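Local coordinates for protein oxidoreductase (Ralstonia eutropha, PDB 3HJ9) that binds flavin mononucleotide and probably works as an FMN-dependent oxidoreductase of the nitroreductase family, at residues E26-P32 with H112-L116; K117-L122 with E195-L199. All blocks are in the same frame, centred on the assembly; numbering follows the deposited sequence. Where two conformers were deposited one is given.

Contact 1. Residues E26-P32 with H112-L116; sequences ERVITLP and HCLEL
Leu31 lies across the imidazole of His112, the two side chains crossing at about a right angle. Its CD1 methyl stands over one ring face, 3.9 Å from the ring centroid and offset toward the rim, a CH-pi contact, and its CB rests over the same ring, 3.6 Å from NE2. His112 reaches this place because CG is turned anti to its backbone N (chi1 -170°), which swings the ring alongside the partner chain. At the ring edge and in its plane, NE2 makes a weak, bent bond to Pro32 O (3.1 Å). The polar ring atoms have other partners too: ND1 bonds to Tyr107 and NE2 to Ser66 of helix 62-73, so the rotation of the ring is fixed from both nitrogens. A water lies within hydrogen-bonding distance of Leu31 O and His112 O.

Farther along, strands 28-30 and 113-116 run antiparallel. Ile29 and Leu114 form a hydrogen-bonded pair, Ile29 N to Leu114 O and Leu114 N to Ile29 O, each 2.9 Å; their side chains share the face turned to Tyr105, CB to CB at 4.1 Å. Branched Ile29 suits an extended strand, while Leu114 reaches on to Leu69 of helix 62-73. Val28 and Cys113 use the other face, where Val28 CG1 comes 4.2 Å from Cys113 CB. Leu116 N closes the ladder on Arg27 O (2.9 Å). His112 and Cys113 form a G1 beta bulge opposite Asp108, at the start of strand 113-116.

Main-chain bonds therefore add 28-30 as an outermost strand of the chain's antiparallel sheet, while Leu31 and Pro32, with the His112 ring and its bond to Ser66, tie the end of that strand to helix 62-73.

Contact 2. Residues K117-L122 with E195-L199; sequences KRAADL and EHMSL
His196, at the end of helix 190-196, offers its carbonyl O to Arg118 NH1 in a nearly straight bond (2.8 Å, 167° at the hydrogen), and this O lies in the guanidinium plane. Arginine fits here because its chain is extended from CG to NE, carrying the flat donor group out to the helix end; the carboxylate of Glu195, one residue earlier and not in contact, may help to hold it by charge over distance. A water accepts from the same NH1 and bonds in the plane of the imidazole to His196 ND1. In the conformer given, one of two deposited, Leu122 CD2 lies 3.8 Å from His196 CB.

Selenomethionine Met197 directs its CG onto the same Leu122 CD2 methyl, again at 3.8 Å and with the same reservation, and its flexible side chain runs on among Leu104, Tyr97, Val140 and Val142 of the large sheet. Met197 O lies 3.3 Å from Lys117 CE. Ser198 then leaves the helix with positive phi (57°), and its N bonds back to Glu195 O as part of a Schellman motif. Its carbonyl takes a weak bond from Lys117 NZ (2.8 Å); the lysine chain bends at chi2 (65°) and lies along the turn to get there. Ser198 OG shares a water with Lys117 O. Leu199 finally turns its side chain to Tyr97 and Val142.

Lys117 and Arg118, neighbours in a classic beta bulge facing Leu104, thus present two cationic donors to carbonyls at the C-terminal end of a helix. There the helix dipole would probably favour positive charge, and the two donors probably meet carbonyls that the helix end leaves without main-chain partners, while Leu122 and Met197 give an apolar contact beside them.

Overall arrangement
The two contacts follow each other along the chain, 112-116 running directly into 117-122, with centres about 16 Å apart. Both lean on strand 103-108, since Glu115 pairs with Arg106 in the sheet and the bulge at Lys117 and Arg118 faces Leu104. Contact 1 is a surface contact at the sheet margin, built mainly from regular backbone pairing. Contact 2 is partly buried: the chain has turned a corner at Lys117, and long cationic side chains replace strand pairing in joining it to the end of helix 190-196. Neither touches the annotated FMN sites; one ties on an outermost strand, the other a helix terminus.

Contact 1. Residues E26-P32 with H112-L116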
loop_
_atom_site.group_PDB
_atom_site.type_symbol
_atom_site.label_atom_id
_atom_site.label_comp_id
_atom_site.label_asym_id
_atom_site.label_seq_id
_atom_site.Cartn_x
_atom_site.Cartn_y
_atom_site.Cartn_z
ATOM N N GLU A 26 22.320 3.500 21.167
ATOM C CA GLU A 26 22.390 2.101 21.621
ATOM C C GLU A 26 22.372 1.117 20.452
ATOM O O GLU A 26 21.759 1.381 19.417
ATOM C CB GLU A 26 21.256 1.781 22.599
ATOM C CG GLU A 26 21.207 2.660 23.868
ATOM C CD GLU A 26 22.450 2.565 24.771
ATOM O OE1 GLU A 26 23.187 1.542 24.742
ATOM O OE2 GLU A 26 22.694 3.526 25.549
ATOM N N ARG A 27 23.085 0.007 20.618
ATOM C CA ARG A 27 23.229 -1.014 19.575
ATOM C C ARG A 27 21.893 -1.694 19.218
ATOM O O ARG A 27 21.625 -1.955 18.043
ATOM C CB ARG A 27 24.303 -2.045 19.985
ATOM C CG ARG A 27 24.656 -2.995 18.876
ATOM C CD ARG A 27 25.941 -3.760 19.133
ATOM N NE ARG A 27 26.168 -4.664 18.007
ATOM C CZ ARG A 27 25.538 -5.834 17.815
ATOM N NH1 ARG A 27 24.629 -6.306 18.689
ATOM N NH2 ARG A 27 25.827 -6.561 16.729
ATOM N N VAL A 28 21.077 -1.956 20.243
ATOM C CA VAL A 28 19.765 -2.563 20.090
ATOM C C VAL A 28 18.750 -1.835 20.957
ATOM O O VAL A 28 19.038 -1.545 22.108
ATOM C CB VAL A 28 19.769 -4.054 20.520
ATOM C CG1 VAL A 28 18.378 -4.671 20.398
ATOM C CG2 VAL A 28 20.765 -4.838 19.711
ATOM N N ILE A 29 17.583 -1.513 20.395
ATOM C CA ILE A 29 16.463 -0.982 21.171
ATOM C C ILE A 29 15.391 -2.090 21.157
ATOM O O ILE A 29 14.923 -2.469 20.084
ATOM C CB ILE A 29 15.889 0.331 20.628
ATOM C CG1 ILE A 29 16.959 1.431 20.600
ATOM C CG2 ILE A 29 14.715 0.796 21.508
ATOM C CD1 ILE A 29 16.507 2.716 19.931
ATOM N N THR A 30 15.083 -2.647 22.339
ATOM C CA THR A 30 14.043 -3.673 22.467
ATOM C C THR A 30 12.711 -2.931 22.550
ATOM O O THR A 30 12.607 -1.876 23.182
ATOM C CB THR A 30 14.254 -4.577 23.685
ATOM O OG1 THR A 30 14.431 -3.761 24.845
ATOM C CG2 THR A 30 15.492 -5.455 23.491
ATOM N N LEU A 31 11.705 -3.462 21.888
ATOM C CA LEU A 31 10.384 -2.855 21.827
ATOM C C LEU A 31 9.393 -3.716 22.615
ATOM O O LEU A 31 9.496 -4.948 22.592
ATOM C CB LEU A 31 9.943 -2.781 20.372
ATOM C CG LEU A 31 10.824 -1.977 19.417
ATOM C CD1 LEU A 31 10.447 -2.281 17.999
ATOM C CD2 LEU A 31 10.708 -0.454 19.711
ATOM N N PRO A 32 8.406 -3.079 23.286
ATOM C CA PRO A 32 7.415 -3.875 24.024
ATOM C C PRO A 32 6.462 -4.593 23.082
ATOM O O PRO A 32 6.336 -4.199 21.903
ATOM C CB PRO A 32 6.693 -2.821 24.875
ATOM C CG PRO A 32 6.809 -1.583 24.086
ATOM C CD PRO A 32 8.174 -1.635 23.487
ATOM N N HIS A 112 11.280 -8.249 16.919
ATOM C CA HIS A 112 10.606 -7.014 17.251
ATOM C C HIS A 112 11.534 -6.069 18.010
ATOM O O HIS A 112 11.304 -5.738 19.155
ATOM C CB HIS A 112 9.292 -7.292 17.993
ATOM C CG HIS A 112 8.424 -6.086 18.173
ATOM N ND1 HIS A 112 7.996 -5.315 17.114
ATOM C CD2 HIS A 112 7.875 -5.536 19.284
ATOM C CE1 HIS A 112 7.253 -4.323 17.566
ATOM N NE2 HIS A 112 7.167 -4.433 18.878
ATOM N N CYS A 113 12.638 -5.733 17.365
ATOM C CA CYS A 113 13.584 -4.795 17.918
ATOM C C CYS A 113 14.233 -4.000 16.796
ATOM O O CYS A 113 14.106 -4.363 15.622
ATOM C CB CYS A 113 14.632 -5.538 18.736
ATOM S SG CYS A 113 15.603 -6.594 17.724
ATOM N N LEU A 114 14.956 -2.964 17.208
ATOM C CA LEU A 114 15.712 -2.053 16.335
ATOM C C LEU A 114 17.230 -2.307 16.511
ATOM O O LEU A 114 17.717 -2.366 17.616
ATOM C CB LEU A 114 15.359 -0.607 16.696
ATOM C CG LEU A 114 13.921 -0.106 16.436
ATOM C CD1 LEU A 114 13.693 1.283 17.078
ATOM C CD2 LEU A 114 13.703 -0.089 14.968
ATOM N N GLU A 115 17.939 -2.482 15.404
ATOM C CA GLU A 115 19.388 -2.736 15.358
ATOM C C GLU A 115 20.032 -1.515 14.709
ATOM O O GLU A 115 19.574 -1.074 13.658
ATOM C CB GLU A 115 19.674 -3.968 14.505
ATOM C CG GLU A 115 19.116 -5.259 15.071
ATOM C CD GLU A 115 19.455 -6.523 14.216
ATOM O OE1 GLU A 115 19.998 -7.490 14.808
ATOM O OE2 GLU A 115 19.204 -6.554 12.977
ATOM N N LEU A 116 21.049 -0.952 15.359
ATOM C CA LEU A 116 21.749 0.250 14.856
ATOM C C LEU A 116 22.445 -0.021 13.510
ATOM O O LEU A 116 23.153 -1.015 13.368
ATOM C CB LEU A 116 22.735 0.790 15.904
ATOM C CG LEU A 116 23.499 2.093 15.606
ATOM C CD1 LEU A 116 22.533 3.264 15.479
ATOM C CD2 LEU A 116 24.548 2.316 16.713
HETATM O O HOH W 1 11.109 -7.041 21.451
#

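Contact 2. Residues K117-L122 with E195-L199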
loop_
_atom_site.group_PDB
_atom_site.type_symbol
_atom_site.label_atom_id
_atom_site.label_comp_id
_atom_site.label_asym_id
_atom_site.label_seq_id
_atom_site.Cartn_x
_atom_site.Cartn_y
_atom_site.Cartn_z
ATOM N N LYS A 117 22.140 0.817 12.532
ATOM C CA LYS A 117 22.724 0.814 11.180
ATOM C C LYS A 117 23.737 1.965 11.085
ATOM O O LYS A 117 24.808 1.782 10.508
ATOM C CB LYS A 117 21.630 1.000 10.121
ATOM C CG LYS A 117 22.098 0.988 8.654
ATOM C CD LYS A 117 22.670 -0.393 8.219
ATOM C CE LYS A 117 23.411 -0.252 6.914
ATOM N NZ LYS A 117 24.180 -1.440 6.477
ATOM N N ARG A 118 23.373 3.151 11.599
ATOM C CA ARG A 118 24.315 4.292 11.671
ATOM C C ARG A 118 24.067 5.266 12.846
ATOM O O ARG A 118 22.962 5.778 13.028
ATOM C CB ARG A 118 24.309 5.029 10.326
ATOM C CG ARG A 118 25.541 5.871 10.175
ATOM C CD ARG A 118 25.617 6.572 8.863
ATOM N NE ARG A 118 26.819 7.392 8.893
ATOM C CZ ARG A 118 27.233 8.204 7.929
ATOM N NH1 ARG A 118 26.548 8.366 6.798
ATOM N NH2 ARG A 118 28.360 8.866 8.108
ATOM N N ALA A 119 25.116 5.552 13.607
ATOM C CA ALA A 119 25.058 6.476 14.755
ATOM C C ALA A 119 25.103 7.918 14.237
ATOM O O ALA A 119 26.085 8.599 14.371
ATOM C CB ALA A 119 26.198 6.185 15.773
ATOM N N ALA A 120 24.016 8.324 13.601
ATOM C CA ALA A 120 23.843 9.652 13.023
ATOM C C ALA A 120 22.347 9.918 12.834
ATOM O O ALA A 120 21.534 8.957 12.698
ATOM C CB ALA A 120 24.562 9.760 11.690
ATOM N N ASP A 121 21.982 11.202 12.798
ATOM C CA ASP A 121 20.589 11.659 12.583
ATOM C C ASP A 121 20.372 11.876 11.087
ATOM O O ASP A 121 20.817 12.892 10.537
ATOM C CB ASP A 121 20.315 12.929 13.429
ATOM C CG ASP A 121 18.935 13.538 13.193
ATOM O OD1 ASP A 121 18.046 12.963 12.507
ATOM O OD2 ASP A 121 18.744 14.647 13.690
ATOM N N LEU A 122 19.683 10.909 10.448
ATOM C CA LEU A 122 19.403 10.944 8.998
ATOM C C LEU A 122 17.961 11.351 8.686
ATOM O O LEU A 122 17.420 11.029 7.622
ATOM C CB LEU A 122 19.742 9.597 8.337
ATOM C CG LEU A 122 21.229 9.283 8.197
ATOM C CD1 LEU A 122 21.848 8.908 9.516
ATOM C CD2 LEU A 122 21.404 8.157 7.206
ATOM N N GLU A 195 23.775 5.964 0.259
ATOM C CA GLU A 195 25.119 6.308 0.772
ATOM C C GLU A 195 25.069 6.804 2.234
ATOM O O GLU A 195 25.853 6.351 3.070
ATOM C CB GLU A 195 25.776 7.363 -0.145
ATOM C CG GLU A 195 26.992 8.126 0.412
ATOM C CD GLU A 195 28.145 7.239 0.775
ATOM O OE1 GLU A 195 28.230 6.126 0.203
ATOM O OE2 GLU A 195 29.010 7.664 1.593
ATOM N N HIS A 196 24.163 7.731 2.536
ATOM C CA HIS A 196 24.018 8.247 3.911
ATOM C C HIS A 196 23.647 7.153 4.891
ATOM O O HIS A 196 24.154 7.143 6.013
ATOM C CB HIS A 196 23.024 9.413 4.009
ATOM C CG HIS A 196 23.493 10.656 3.320
ATOM N ND1 HIS A 196 24.745 11.177 3.516
ATOM C CD2 HIS A 196 22.871 11.489 2.456
ATOM C CE1 HIS A 196 24.887 12.270 2.784
ATOM N NE2 HIS A 196 23.758 12.484 2.139
HETATM N N MSE A 197 22.819 6.210 4.436
HETATM C CA MSE A 197 22.369 5.090 5.237
HETATM C C MSE A 197 23.358 3.900 5.346
HETATM O O MSE A 197 23.042 2.944 6.067
HETATM C CB MSE A 197 21.021 4.578 4.706
HETATM C CG MSE A 197 19.878 5.577 4.871
HETATM SE SE MSE A 197 18.310 4.882 3.964
HETATM C CE MSE A 197 17.777 3.473 5.195
ATOM N N SER A 198 24.503 3.960 4.629
ATOM C CA SER A 198 25.530 2.895 4.594
ATOM C C SER A 198 24.912 1.545 4.135
ATOM O O SER A 198 25.235 0.491 4.668
ATOM C CB SER A 198 26.229 2.766 5.958
ATOM O OG SER A 198 26.746 4.038 6.428
ATOM N N LEU A 199 23.993 1.609 3.171
ATOM C CA LEU A 199 23.309 0.407 2.653
ATOM C C LEU A 199 24.259 -0.367 1.758
ATOM O O LEU A 199 25.203 0.198 1.216
ATOM C CB LEU A 199 22.063 0.770 1.833
ATOM C CG LEU A 199 20.874 1.431 2.496
ATOM C CD1 LEU A 199 19.752 1.716 1.492
ATOM C CD2 LEU A 199 20.363 0.615 3.691
HETATM O O HOH W 2 27.240 2.793 9.358
HETATM O O HOH W 3 27.252 10.215 4.751
#